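Local structure of alcohol dehydrogenase, zinc-containing (Streptococcus pneumoniae serotype 2, 5YLN) at residues 23-28 against 126-130; 5-11 against 56-62; 15-19 against 326-330; 36-40 against 146-151; 88-92 against 296-300. The protein probably catalyses the NAD-dependent interconversion of alcohols and aldehydes or ketones, as a zinc-containing member of the medium-chain alcohol dehydrogenase family. The contacts are given in a common frame with arbitrary orientation. Numbering follows the deposited sequence.

Contact 1: 23-28 against 126-130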
# COMPACT_ATOMS: atom_id res chain seq x y z
N LYS A 23 -7.74 -28.08 -33.25
CA LYS A 23 -7.98 -26.65 -33.47
C LYS A 23 -9.16 -26.23 -32.58
O LYS A 23 -10.14 -26.98 -32.48
CB LYS A 23 -8.27 -26.42 -34.96
CG LYS A 23 -8.64 -24.98 -35.32
CD LYS A 23 -8.80 -24.75 -36.81
CE LYS A 23 -9.27 -23.30 -37.06
NZ LYS A 23 -9.21 -22.87 -38.49
N PRO A 24 -9.09 -25.10 -31.88
CA PRO A 24 -10.21 -24.73 -31.01
C PRO A 24 -11.43 -24.33 -31.83
O PRO A 24 -11.34 -23.97 -33.01
CB PRO A 24 -9.67 -23.55 -30.19
CG PRO A 24 -8.63 -22.95 -31.04
CD PRO A 24 -8.02 -24.08 -31.84
N VAL A 25 -12.60 -24.45 -31.21
CA VAL A 25 -13.85 -24.05 -31.81
C VAL A 25 -14.62 -23.15 -30.85
O VAL A 25 -14.30 -23.05 -29.67
CB VAL A 25 -14.73 -25.25 -32.21
CG1 VAL A 25 -14.00 -26.11 -33.24
CG2 VAL A 25 -15.12 -26.04 -30.96
N ILE A 26 -15.66 -22.52 -31.40
CA ILE A 26 -16.52 -21.64 -30.61
C ILE A 26 -17.27 -22.48 -29.58
O ILE A 26 -18.00 -23.41 -29.93
CB ILE A 26 -17.50 -20.88 -31.51
CG1 ILE A 26 -16.75 -19.92 -32.45
CG2 ILE A 26 -18.51 -20.07 -30.65
CD1 ILE A 26 -16.10 -18.74 -31.72
N ARG A 27 -17.09 -22.15 -28.31
CA ARG A 27 -17.80 -22.86 -27.25
C ARG A 27 -18.93 -22.06 -26.64
O ARG A 27 -19.85 -22.66 -26.08
CB ARG A 27 -16.84 -23.26 -26.12
CG ARG A 27 -15.79 -24.28 -26.52
CD ARG A 27 -15.15 -24.92 -25.28
NE ARG A 27 -15.54 -26.33 -25.13
CZ ARG A 27 -16.36 -26.79 -24.18
NH1 ARG A 27 -16.88 -25.96 -23.28
NH2 ARG A 27 -16.66 -28.08 -24.13
N LYS A 28 -18.88 -20.73 -26.74
CA LYS A 28 -19.87 -19.83 -26.17
C LYS A 28 -20.17 -18.71 -27.16
O LYS A 28 -19.31 -18.37 -27.99
CB LYS A 28 -19.38 -19.25 -24.83
CG LYS A 28 -19.02 -20.32 -23.80
CD LYS A 28 -18.57 -19.70 -22.51
CE LYS A 28 -17.95 -20.73 -21.61
NZ LYS A 28 -17.32 -20.09 -20.42
N GLU A 126 -1.30 -22.04 -33.34
CA GLU A 126 -1.77 -21.42 -34.58
C GLU A 126 -3.06 -20.64 -34.38
O GLU A 126 -3.23 -19.56 -34.95
CB GLU A 126 -2.00 -22.48 -35.66
CG GLU A 126 -0.75 -23.13 -36.21
CD GLU A 126 -1.08 -24.20 -37.25
OE1 GLU A 126 -1.66 -23.85 -38.30
OE2 GLU A 126 -0.80 -25.40 -37.01
N TYR A 127 -4.00 -21.20 -33.62
CA TYR A 127 -5.30 -20.59 -33.39
C TYR A 127 -5.57 -20.57 -31.89
O TYR A 127 -5.05 -21.39 -31.13
CB TYR A 127 -6.44 -21.34 -34.11
CG TYR A 127 -6.28 -21.41 -35.62
CD1 TYR A 127 -5.58 -22.46 -36.23
CD2 TYR A 127 -6.82 -20.43 -36.44
CE1 TYR A 127 -5.44 -22.51 -37.62
CE2 TYR A 127 -6.68 -20.47 -37.83
CZ TYR A 127 -5.99 -21.50 -38.41
OH TYR A 127 -5.87 -21.50 -39.78
N LEU A 128 -6.42 -19.63 -31.49
CA LEU A 128 -6.71 -19.37 -30.09
C LEU A 128 -8.20 -19.16 -29.91
O LEU A 128 -8.80 -18.34 -30.62
CB LEU A 128 -5.93 -18.14 -29.61
CG LEU A 128 -6.31 -17.54 -28.25
CD1 LEU A 128 -5.82 -18.46 -27.13
CD2 LEU A 128 -5.72 -16.14 -28.11
N ARG A 129 -8.81 -19.88 -28.97
CA ARG A 129 -10.15 -19.52 -28.53
C ARG A 129 -10.04 -18.36 -27.55
O ARG A 129 -9.30 -18.43 -26.56
CB ARG A 129 -10.86 -20.70 -27.87
CG ARG A 129 -12.04 -20.23 -27.04
CD ARG A 129 -12.86 -21.34 -26.45
NE ARG A 129 -13.98 -20.76 -25.70
CZ ARG A 129 -14.02 -20.66 -24.37
NH1 ARG A 129 -13.01 -21.13 -23.64
NH2 ARG A 129 -15.06 -20.07 -23.78
N VAL A 130 -10.76 -17.28 -27.83
CA VAL A 130 -10.72 -16.08 -27.00
C VAL A 130 -12.09 -15.93 -26.33
O VAL A 130 -13.06 -15.56 -26.99
CB VAL A 130 -10.38 -14.84 -27.83
CG1 VAL A 130 -10.37 -13.61 -26.95
CG2 VAL A 130 -9.07 -15.06 -28.54
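Lys-23 reaches across in a fully extended chain (all four chi angles t) and lays its tip on one face of the Tyr-127 ring. Its CE sits 3.6 Å from the Tyr-127 ring centroid, almost on the ring normal, and its NZ 3.7 Å from the same centroid, so a CH-pi contact and a cation-pi interaction share that face. Pro-24 fills the step between the two large side chains of strand 127-129: its CD lies 3.9 Å from Tyr-127 CB, and its CG 3.7 Å from Arg-129 N. The loop linking strands 15-22 and 33-39 thus runs along the outside of the GroES-like catalytic domain, covering a strand that pairs with 33-39. At Val-25 the side chain turns away, and the backbone O approaches Arg-129 CD at 3.9 Å. Arg-27 lends its CB, 3.8 Å from Arg-129 NE. Lys-28 NZ comes within 4.0 Å of Arg-129 NH2, two like charges reconciled by Glu-111, which forms salt bridges with both side chains.

Contact 2: 5-11 against 56-62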
# COMPACT_ATOMS: atom_id res chain seq x y z
N MET A 5 -3.89 -28.49 -35.26
CA MET A 5 -2.93 -27.40 -35.33
C MET A 5 -1.70 -27.76 -34.51
O MET A 5 -1.72 -28.69 -33.71
CB MET A 5 -3.54 -26.08 -34.82
CG MET A 5 -3.79 -26.05 -33.33
SD MET A 5 -4.47 -24.46 -32.72
CE MET A 5 -4.35 -24.81 -30.97
N LYS A 6 -0.63 -26.99 -34.71
CA LYS A 6 0.56 -27.08 -33.87
C LYS A 6 0.40 -26.15 -32.68
O LYS A 6 -0.20 -25.07 -32.79
CB LYS A 6 1.83 -26.69 -34.63
CG LYS A 6 2.16 -27.51 -35.89
CD LYS A 6 2.20 -28.98 -35.63
CE LYS A 6 3.54 -29.43 -35.08
NZ LYS A 6 3.71 -30.90 -35.25
N ALA A 7 1.00 -26.56 -31.55
CA ALA A 7 0.93 -25.84 -30.29
C ALA A 7 2.09 -26.25 -29.38
O ALA A 7 2.61 -27.36 -29.49
CB ALA A 7 -0.41 -26.11 -29.59
N TYR A 8 2.49 -25.34 -28.49
CA TYR A 8 3.51 -25.59 -27.47
C TYR A 8 2.82 -25.83 -26.13
O TYR A 8 2.27 -24.90 -25.53
CB TYR A 8 4.51 -24.44 -27.37
CG TYR A 8 5.85 -24.86 -26.79
CD1 TYR A 8 6.55 -25.94 -27.34
CD2 TYR A 8 6.41 -24.19 -25.70
CE1 TYR A 8 7.78 -26.34 -26.80
CE2 TYR A 8 7.64 -24.57 -25.17
CZ TYR A 8 8.32 -25.65 -25.72
OH TYR A 8 9.53 -26.03 -25.19
N THR A 9 2.87 -27.07 -25.66
CA THR A 9 2.11 -27.53 -24.51
C THR A 9 3.03 -27.79 -23.33
O THR A 9 4.12 -28.34 -23.49
CB THR A 9 1.35 -28.83 -24.83
OG1 THR A 9 2.30 -29.85 -25.18
CG2 THR A 9 0.37 -28.64 -25.99
N TYR A 10 2.58 -27.40 -22.14
CA TYR A 10 3.18 -27.86 -20.89
C TYR A 10 2.81 -29.32 -20.66
O TYR A 10 1.66 -29.72 -20.83
CB TYR A 10 2.69 -26.99 -19.74
CG TYR A 10 3.17 -27.43 -18.37
CD1 TYR A 10 4.53 -27.51 -18.09
CD2 TYR A 10 2.28 -27.74 -17.36
CE1 TYR A 10 4.99 -27.90 -16.85
CE2 TYR A 10 2.73 -28.14 -16.10
CZ TYR A 10 4.09 -28.22 -15.85
OH TYR A 10 4.57 -28.62 -14.61
N VAL A 11 3.79 -30.13 -20.26
CA VAL A 11 3.58 -31.56 -20.01
C VAL A 11 3.69 -31.89 -18.52
O VAL A 11 2.74 -32.38 -17.90
CB VAL A 11 4.54 -32.44 -20.83
CG1 VAL A 11 4.16 -33.92 -20.69
CG2 VAL A 11 4.55 -32.02 -22.28
N CYS A 56 -1.23 -24.96 -13.47
CA CYS A 56 -1.29 -25.15 -14.91
C CYS A 56 -1.39 -26.64 -15.20
O CYS A 56 -0.44 -27.39 -14.97
CB CYS A 56 -0.07 -24.54 -15.60
SG CYS A 56 -0.15 -24.75 -17.35
N GLN A 57 -2.54 -27.06 -15.70
CA GLN A 57 -2.78 -28.47 -15.96
C GLN A 57 -1.89 -28.98 -17.09
O GLN A 57 -1.58 -28.25 -18.04
CB GLN A 57 -4.25 -28.67 -16.32
CG GLN A 57 -4.56 -30.00 -16.94
CD GLN A 57 -6.03 -30.18 -17.15
OE1 GLN A 57 -6.81 -29.26 -16.95
NE2 GLN A 57 -6.42 -31.38 -17.53
N SER A 58 -1.47 -30.24 -16.97
CA SER A 58 -0.73 -30.92 -18.03
C SER A 58 -1.49 -30.90 -19.35
O SER A 58 -2.70 -31.12 -19.40
CB SER A 58 -0.46 -32.37 -17.62
OG SER A 58 0.29 -33.04 -18.61
N GLY A 59 -0.76 -30.64 -20.44
CA GLY A 59 -1.36 -30.52 -21.75
C GLY A 59 -1.81 -29.13 -22.14
O GLY A 59 -2.25 -28.93 -23.28
N THR A 60 -1.72 -28.15 -21.23
CA THR A 60 -2.20 -26.81 -21.54
C THR A 60 -1.31 -26.14 -22.57
O THR A 60 -0.08 -26.26 -22.52
CB THR A 60 -2.22 -25.95 -20.26
OG1 THR A 60 -3.03 -26.56 -19.26
CG2 THR A 60 -2.77 -24.58 -20.56
N ILE A 61 -1.92 -25.41 -23.50
CA ILE A 61 -1.10 -24.64 -24.42
C ILE A 61 -0.59 -23.40 -23.71
O ILE A 61 -1.33 -22.72 -22.98
CB ILE A 61 -1.89 -24.28 -25.70
CG1 ILE A 61 -2.51 -25.57 -26.28
CG2 ILE A 61 -0.98 -23.60 -26.72
CD1 ILE A 61 -3.27 -25.39 -27.57
N LEU A 62 0.70 -23.13 -23.87
CA LEU A 62 1.39 -22.07 -23.15
C LEU A 62 1.22 -20.72 -23.83
O LEU A 62 0.77 -20.61 -24.97
CB LEU A 62 2.88 -22.41 -23.01
CG LEU A 62 3.20 -23.48 -21.96
CD1 LEU A 62 4.58 -24.05 -22.16
CD2 LEU A 62 3.06 -22.95 -20.55
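Ile-61 and Leu-62 supply the apolar centre, on two sides of strand 5-11. Ile-61 CD1 touches Met-5 CE and Ala-7 CB, each at 3.6 Å, whereas Leu-62 packs against two tyrosines, its CD1 4.0 Å from Tyr-8 CD2 and its CD2 4.1 Å from Tyr-10 CB. Ile-48 of helix 43-50 also touches Leu-62 and Tyr-10. Farther along, the Tyr-10 ring lies beside Cys-56, with Cys-56 SG 4.9 Å from the ring centroid in an oblique sulfur-aromatic contact and Cys-56 O 3.4 Å from Tyr-10 CE2 at the ring edge. Backbone hydrogen bonds hold the two segments together: Leu-62 N donates to Tyr-8 O (2.9 Å), Tyr-10 N to Thr-60 O (2.9 Å) and Gly-59 N to Tyr-10 O (2.6 Å). The bridge pairs Thr-9 with Ile-61, their CA atoms 4.3 Å apart. At the exposed end, Ser-58 OG donates to Val-11 O at 2.6 Å. Gln-57 to Thr-60 make a type II beta turn, with Gly-59 at its third position at phi 90°, where a CB would jam against the preceding carbonyl; Thr-60 OG1 donates to Gln-57 O at 2.5 Å. A single beta bridge next to a type II turn thus fastens the N-terminal hairpin to the loop leading to His-64, a ligand of the first zinc, in the GroES-like catalytic domain.

Contact 3: 15-19 against 326-330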
# COMPACT_ATOMS: atom_id res chain seq x y z
N LEU A 15 9.31 -30.21 -18.77
CA LEU A 15 9.04 -30.69 -20.12
C LEU A 15 7.89 -29.92 -20.75
O LEU A 15 6.76 -29.95 -20.24
CB LEU A 15 8.70 -32.18 -20.11
CG LEU A 15 8.42 -32.85 -21.45
CD1 LEU A 15 9.65 -32.81 -22.35
CD2 LEU A 15 7.97 -34.29 -21.23
N ALA A 16 8.17 -29.25 -21.86
CA ALA A 16 7.15 -28.75 -22.76
C ALA A 16 7.45 -29.28 -24.16
O ALA A 16 8.60 -29.59 -24.48
CB ALA A 16 7.09 -27.22 -22.75
N SER A 17 6.41 -29.37 -24.99
CA SER A 17 6.55 -30.09 -26.25
C SER A 17 5.71 -29.43 -27.34
O SER A 17 4.54 -29.11 -27.11
CB SER A 17 6.14 -31.57 -26.07
OG SER A 17 7.28 -32.39 -25.87
N PHE A 18 6.32 -29.22 -28.51
CA PHE A 18 5.65 -28.74 -29.72
C PHE A 18 4.93 -29.93 -30.37
O PHE A 18 5.59 -30.83 -30.90
CB PHE A 18 6.68 -28.11 -30.66
CG PHE A 18 6.09 -27.36 -31.83
CD1 PHE A 18 5.27 -26.25 -31.63
CD2 PHE A 18 6.39 -27.73 -33.14
CE1 PHE A 18 4.75 -25.55 -32.71
CE2 PHE A 18 5.86 -27.03 -34.21
CZ PHE A 18 5.05 -25.95 -34.00
N VAL A 19 3.59 -29.93 -30.33
CA VAL A 19 2.81 -31.12 -30.67
C VAL A 19 1.57 -30.72 -31.48
O VAL A 19 1.21 -29.54 -31.57
CB VAL A 19 2.39 -31.90 -29.41
CG1 VAL A 19 3.61 -32.45 -28.70
CG2 VAL A 19 1.58 -30.99 -28.48
N LEU A 326 7.24 -19.87 -35.50
CA LEU A 326 6.49 -20.71 -34.56
C LEU A 326 7.01 -22.14 -34.56
O LEU A 326 7.16 -22.75 -33.49
CB LEU A 326 4.99 -20.65 -34.90
CG LEU A 326 3.97 -21.50 -34.13
CD1 LEU A 326 4.17 -21.42 -32.61
CD2 LEU A 326 2.53 -21.07 -34.50
N SER A 327 7.32 -22.69 -35.73
CA SER A 327 7.83 -24.06 -35.79
C SER A 327 9.19 -24.19 -35.12
O SER A 327 9.63 -25.31 -34.85
CB SER A 327 7.93 -24.52 -37.24
OG SER A 327 8.67 -23.58 -37.98
N GLU A 328 9.86 -23.07 -34.86
CA GLU A 328 11.12 -23.09 -34.13
C GLU A 328 10.95 -22.56 -32.71
O GLU A 328 11.89 -22.02 -32.13
CB GLU A 328 12.19 -22.30 -34.89
CG GLU A 328 12.46 -22.78 -36.34
CD GLU A 328 13.23 -24.11 -36.42
OE1 GLU A 328 13.55 -24.70 -35.37
OE2 GLU A 328 13.53 -24.57 -37.56
N ILE A 329 9.75 -22.72 -32.14
CA ILE A 329 9.49 -22.19 -30.81
C ILE A 329 10.41 -22.80 -29.75
O ILE A 329 10.80 -22.12 -28.80
CB ILE A 329 8.00 -22.38 -30.45
CG1 ILE A 329 7.70 -21.70 -29.12
CG2 ILE A 329 7.66 -23.87 -30.40
CD1 ILE A 329 6.31 -21.10 -29.02
N GLU A 330 10.80 -24.07 -29.92
CA GLU A 330 11.79 -24.67 -29.02
C GLU A 330 13.07 -23.85 -28.96
O GLU A 330 13.62 -23.60 -27.88
CB GLU A 330 12.13 -26.11 -29.45
CG GLU A 330 10.97 -27.09 -29.45
CD GLU A 330 11.19 -28.25 -28.50
OE1 GLU A 330 12.30 -28.39 -27.93
OE2 GLU A 330 10.23 -29.04 -28.30
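Leu-326 opens the turn that leads from strand 322-325 into helix 329-337, and the contact joins this late part of the chain to the N-terminal beta hairpin of strands 4-12 and 15-22. The hairpin supplies one dominant side chain, Phe-18, whose CA-to-CB bond points toward the turn and whose ring is inserted among Leu-326, Ser-327 and Ile-329. The first is Leu-326: its O lies 3.8 Å from Phe-18 CE1, and its CD1 is 4.2 Å from that same CE1. That carbonyl also accepts the 2.9 Å backbone hydrogen bond from Ile-329 N, closing the turn just ahead of the helix. Ser-327 turns its side chain away, its OG hydrogen-bonded to Asp-352, and so meets the ring mainly through its backbone, with its CA 3.8 Å from Phe-18 CZ. Glu-328 occupies the N-cap position; Ile-329, in the first turn of the helix, points toward the hairpin. Its CG2 makes the closest approach of the contact, 3.6 Å from Phe-18 CD1; Tyr-8 of the neighbouring strand also touches Ile-329. Glu-330 then reaches over the strand backbone beyond the aromatic ring. No hydrogen bond crosses between the segments: Glu-330 OE2 stands 3.9 Å from Phe-18 N and 4.2 Å from Ala-16 O.

Contact 4: 36-40 against 146-151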
# COMPACT_ATOMS: atom_id res chain seq x y z
N ILE A 36 -3.38 -16.80 -34.65
CA ILE A 36 -2.22 -16.07 -34.13
C ILE A 36 -1.31 -15.69 -35.29
O ILE A 36 -0.96 -16.53 -36.14
CB ILE A 36 -1.46 -16.90 -33.08
CG1 ILE A 36 -2.33 -17.23 -31.87
CG2 ILE A 36 -0.22 -16.16 -32.63
CD1 ILE A 36 -2.87 -16.03 -31.14
N VAL A 37 -0.93 -14.42 -35.35
CA VAL A 37 0.07 -13.92 -36.30
C VAL A 37 1.45 -13.87 -35.66
O VAL A 37 2.42 -14.36 -36.24
CB VAL A 37 -0.35 -12.54 -36.84
CG1 VAL A 37 0.78 -11.89 -37.62
CG2 VAL A 37 -1.60 -12.66 -37.71
N LYS A 38 1.56 -13.29 -34.46
CA LYS A 38 2.83 -13.15 -33.76
C LYS A 38 2.61 -13.27 -32.26
O LYS A 38 1.58 -12.86 -31.74
CB LYS A 38 3.52 -11.83 -34.07
CG LYS A 38 4.30 -11.82 -35.37
CD LYS A 38 4.70 -10.40 -35.76
CE LYS A 38 5.26 -10.40 -37.19
NZ LYS A 38 5.90 -9.12 -37.54
N THR A 39 3.59 -13.85 -31.57
CA THR A 39 3.48 -14.06 -30.14
C THR A 39 4.87 -13.86 -29.53
O THR A 39 5.82 -13.49 -30.23
CB THR A 39 2.89 -15.45 -29.83
OG1 THR A 39 2.55 -15.53 -28.45
CG2 THR A 39 3.90 -16.60 -30.18
N THR A 40 4.97 -14.08 -28.22
CA THR A 40 6.23 -13.98 -27.50
C THR A 40 6.20 -14.94 -26.29
O THR A 40 5.23 -15.68 -26.08
CB THR A 40 6.49 -12.51 -27.10
OG1 THR A 40 7.78 -12.35 -26.51
CG2 THR A 40 5.45 -12.02 -26.13
N ASP A 146 4.11 -4.52 -35.38
CA ASP A 146 3.69 -5.76 -34.74
C ASP A 146 4.46 -6.00 -33.44
O ASP A 146 3.88 -6.41 -32.44
CB ASP A 146 3.90 -6.93 -35.69
CG ASP A 146 2.88 -6.98 -36.83
OD1 ASP A 146 2.01 -6.08 -36.94
OD2 ASP A 146 2.94 -7.95 -37.62
N GLU A 147 5.76 -5.71 -33.44
CA GLU A 147 6.57 -5.96 -32.25
C GLU A 147 6.11 -5.08 -31.09
O GLU A 147 6.10 -5.53 -29.94
CB GLU A 147 8.05 -5.71 -32.56
CG GLU A 147 8.67 -6.73 -33.50
CD GLU A 147 8.16 -6.62 -34.93
OE1 GLU A 147 7.73 -7.66 -35.48
OE2 GLU A 147 8.16 -5.50 -35.49
N ALA A 148 5.73 -3.84 -31.38
CA ALA A 148 5.23 -2.97 -30.32
C ALA A 148 3.86 -3.43 -29.85
O ALA A 148 3.56 -3.37 -28.65
CB ALA A 148 5.19 -1.52 -30.79
N LEU A 149 3.01 -3.90 -30.76
CA LEU A 149 1.68 -4.32 -30.35
C LEU A 149 1.72 -5.57 -29.47
O LEU A 149 0.94 -5.67 -28.52
CB LEU A 149 0.80 -4.57 -31.58
CG LEU A 149 0.45 -3.29 -32.34
CD1 LEU A 149 -0.11 -3.61 -33.74
CD2 LEU A 149 -0.54 -2.41 -31.51
N VAL A 150 2.60 -6.53 -29.77
CA VAL A 150 2.67 -7.73 -28.93
C VAL A 150 3.06 -7.36 -27.50
O VAL A 150 2.62 -8.01 -26.54
CB VAL A 150 3.63 -8.76 -29.54
CG1 VAL A 150 3.90 -9.92 -28.56
CG2 VAL A 150 3.06 -9.31 -30.82
N MET A 151 3.89 -6.33 -27.33
CA MET A 151 4.27 -5.86 -26.00
C MET A 151 3.09 -5.30 -25.22
O MET A 151 3.14 -5.24 -23.99
CB MET A 151 5.39 -4.82 -26.12
CG MET A 151 6.69 -5.31 -26.81
SD MET A 151 7.50 -6.74 -26.00
CE MET A 151 6.87 -8.15 -26.90
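Lys-38 stretches across the gap with chi2 to chi4 all t, which carries its NZ between two acidic side chains of helix 146-151. NZ donates to Glu-147 OE1 at 3.1 Å and, in a weak hydrogen bond, to Asp-146 OD2 at 3.2 Å; both are salt bridges. Glu-147 leaves the helix sideways, and its m, p conformation swings the carboxylate back to the lysine, while Asp-146, pointing toward the strand, also bridges Lys-85 through OD1. One turn on, Val-150 with chi1 at 170° spreads both methyls over the strand: its CG2 lies 4.1 Å from Lys-38 CB, and its CG1 3.6 Å from Thr-40 CG2. Met-151 starts away from the strand, but its m, m chain brings CE to 4.2 Å from Thr-40 CG2. At a classic beta bulge, Val-37 and Lys-38 both face Ile-67. The helix crosses strand 36-39 at -79°, axes 8.7 Å apart, and packs also on neighbouring strands 66-72 and 347-350 of the same sheet through Val-150.

Contact 5: 88-92 against 296-300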
# COMPACT_ATOMS: atom_id res chain seq x y z
N ILE A 88 -4.67 -9.16 -28.62
CA ILE A 88 -5.30 -9.98 -27.59
C ILE A 88 -4.60 -9.68 -26.27
O ILE A 88 -3.39 -9.89 -26.13
CB ILE A 88 -5.24 -11.48 -27.90
CG1 ILE A 88 -5.57 -11.75 -29.38
CG2 ILE A 88 -6.20 -12.24 -27.00
CD1 ILE A 88 -4.51 -12.53 -30.10
N SER A 89 -5.38 -9.19 -25.31
CA SER A 89 -4.87 -8.96 -23.96
C SER A 89 -4.61 -10.28 -23.25
O SER A 89 -5.26 -11.29 -23.50
CB SER A 89 -5.89 -8.11 -23.17
OG SER A 89 -5.60 -8.14 -21.79
N CYS A 90 -3.64 -10.27 -22.33
CA CYS A 90 -3.37 -11.47 -21.55
C CYS A 90 -4.49 -11.79 -20.56
O CYS A 90 -4.53 -12.90 -20.03
CB CYS A 90 -2.03 -11.33 -20.80
SG CYS A 90 -1.96 -9.98 -19.58
N VAL A 91 -5.42 -10.86 -20.34
CA VAL A 91 -6.47 -10.99 -19.35
C VAL A 91 -7.83 -10.99 -20.05
O VAL A 91 -8.09 -10.12 -20.89
CB VAL A 91 -6.40 -9.83 -18.33
CG1 VAL A 91 -7.71 -9.70 -17.57
CG2 VAL A 91 -5.22 -10.05 -17.36
N CYS A 92 -8.68 -11.96 -19.71
CA CYS A 92 -10.05 -12.00 -20.21
C CYS A 92 -10.99 -11.29 -19.25
O CYS A 92 -10.89 -11.48 -18.03
CB CYS A 92 -10.53 -13.44 -20.39
SG CYS A 92 -9.43 -14.48 -21.37
N LEU A 296 -1.95 -8.06 -10.02
CA LEU A 296 -1.95 -8.69 -11.34
C LEU A 296 -2.48 -7.66 -12.34
O LEU A 296 -3.51 -7.02 -12.08
CB LEU A 296 -2.86 -9.92 -11.33
CG LEU A 296 -3.21 -10.61 -12.64
CD1 LEU A 296 -1.95 -11.02 -13.32
CD2 LEU A 296 -4.09 -11.81 -12.37
N VAL A 297 -1.80 -7.52 -13.47
CA VAL A 297 -2.23 -6.56 -14.48
C VAL A 297 -3.70 -6.80 -14.83
O VAL A 297 -4.18 -7.94 -14.81
CB VAL A 297 -1.34 -6.66 -15.73
CG1 VAL A 297 -1.65 -7.95 -16.52
CG2 VAL A 297 -1.54 -5.43 -16.62
N SER A 298 -4.43 -5.72 -15.11
CA SER A 298 -5.80 -5.83 -15.62
C SER A 298 -5.91 -5.59 -17.11
O SER A 298 -6.75 -6.21 -17.77
CB SER A 298 -6.72 -4.86 -14.88
OG SER A 298 -7.28 -5.49 -13.75
N THR A 299 -5.06 -4.71 -17.65
CA THR A 299 -5.06 -4.18 -19.02
C THR A 299 -6.22 -3.22 -19.28
O THR A 299 -6.52 -2.91 -20.44
CB THR A 299 -5.01 -5.29 -20.11
OG1 THR A 299 -6.26 -5.97 -20.21
CG2 THR A 299 -3.94 -6.30 -19.79
N ASN A 300 -6.82 -2.65 -18.23
CA ASN A 300 -7.79 -1.58 -18.46
C ASN A 300 -7.15 -0.34 -19.11
O ASN A 300 -7.86 0.45 -19.74
CB ASN A 300 -8.48 -1.21 -17.15
CG ASN A 300 -7.51 -0.80 -16.07
OD1 ASN A 300 -6.53 -1.49 -15.80
ND2 ASN A 300 -7.76 0.34 -15.45
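This is a buried contact between two loop-like segments deep in the protein, joining the zinc-binding catalytic part of the chain to the loop after strand 291-293, the last strand of the Rossmann-type sheet. Ser-89 OG donates to Thr-299 OG1 at 2.8 Å, and Thr-299 OG1 in turn donates to Ser-298 O at 2.5 Å. The same Ser-89 OG accepts from Val-91 N at 3.1 Å, an ST turn a few residues before Cys-94, the first ligand of the four-cysteine zinc site. In this two-domain fold of the medium-chain dehydrogenases the catalytic cleft lies between the domains, and the contact lies close to it: Cys-90 touches His-64, a ligand of the other zinc, and the Cys-90 side chain is about 6 Å from a zinc ion. Cys-90 SG packs on Val-297 CG1 at 3.7 Å. Val-91 spreads its methyls along the opposing backbone, CG2 3.5 Å from Val-297 O and CG1 3.6 Å from Ser-298 O, while Glu-161 accepts hydrogen bonds from the Ser-298 and Thr-299 amides.

Overall arrangement
From the N terminus, contact 2 opens first, and its loop closes at 56-62. Contact 3 opens next on the partner strand of the hairpin, so the two cross; it closes only at 326-330, enclosing contacts 1, 4 and 5. Contact 1 opens at 23-28, before contact 2 has closed, and ends at 126-130. Contact 4 starts at 36-40, crossing both 1 and 2, and closes at 146-151. Contact 5 begins after contact 2 is complete, crosses 1 and 4, and closes only at 296-300, after 203 intervening residues, to reach the Rossmann-type part. Strands 33-39 and 127-129 are neighbours, joining contacts 1 and 4, while Ile-36 and Ile-88 bring contacts 4 and 5 together.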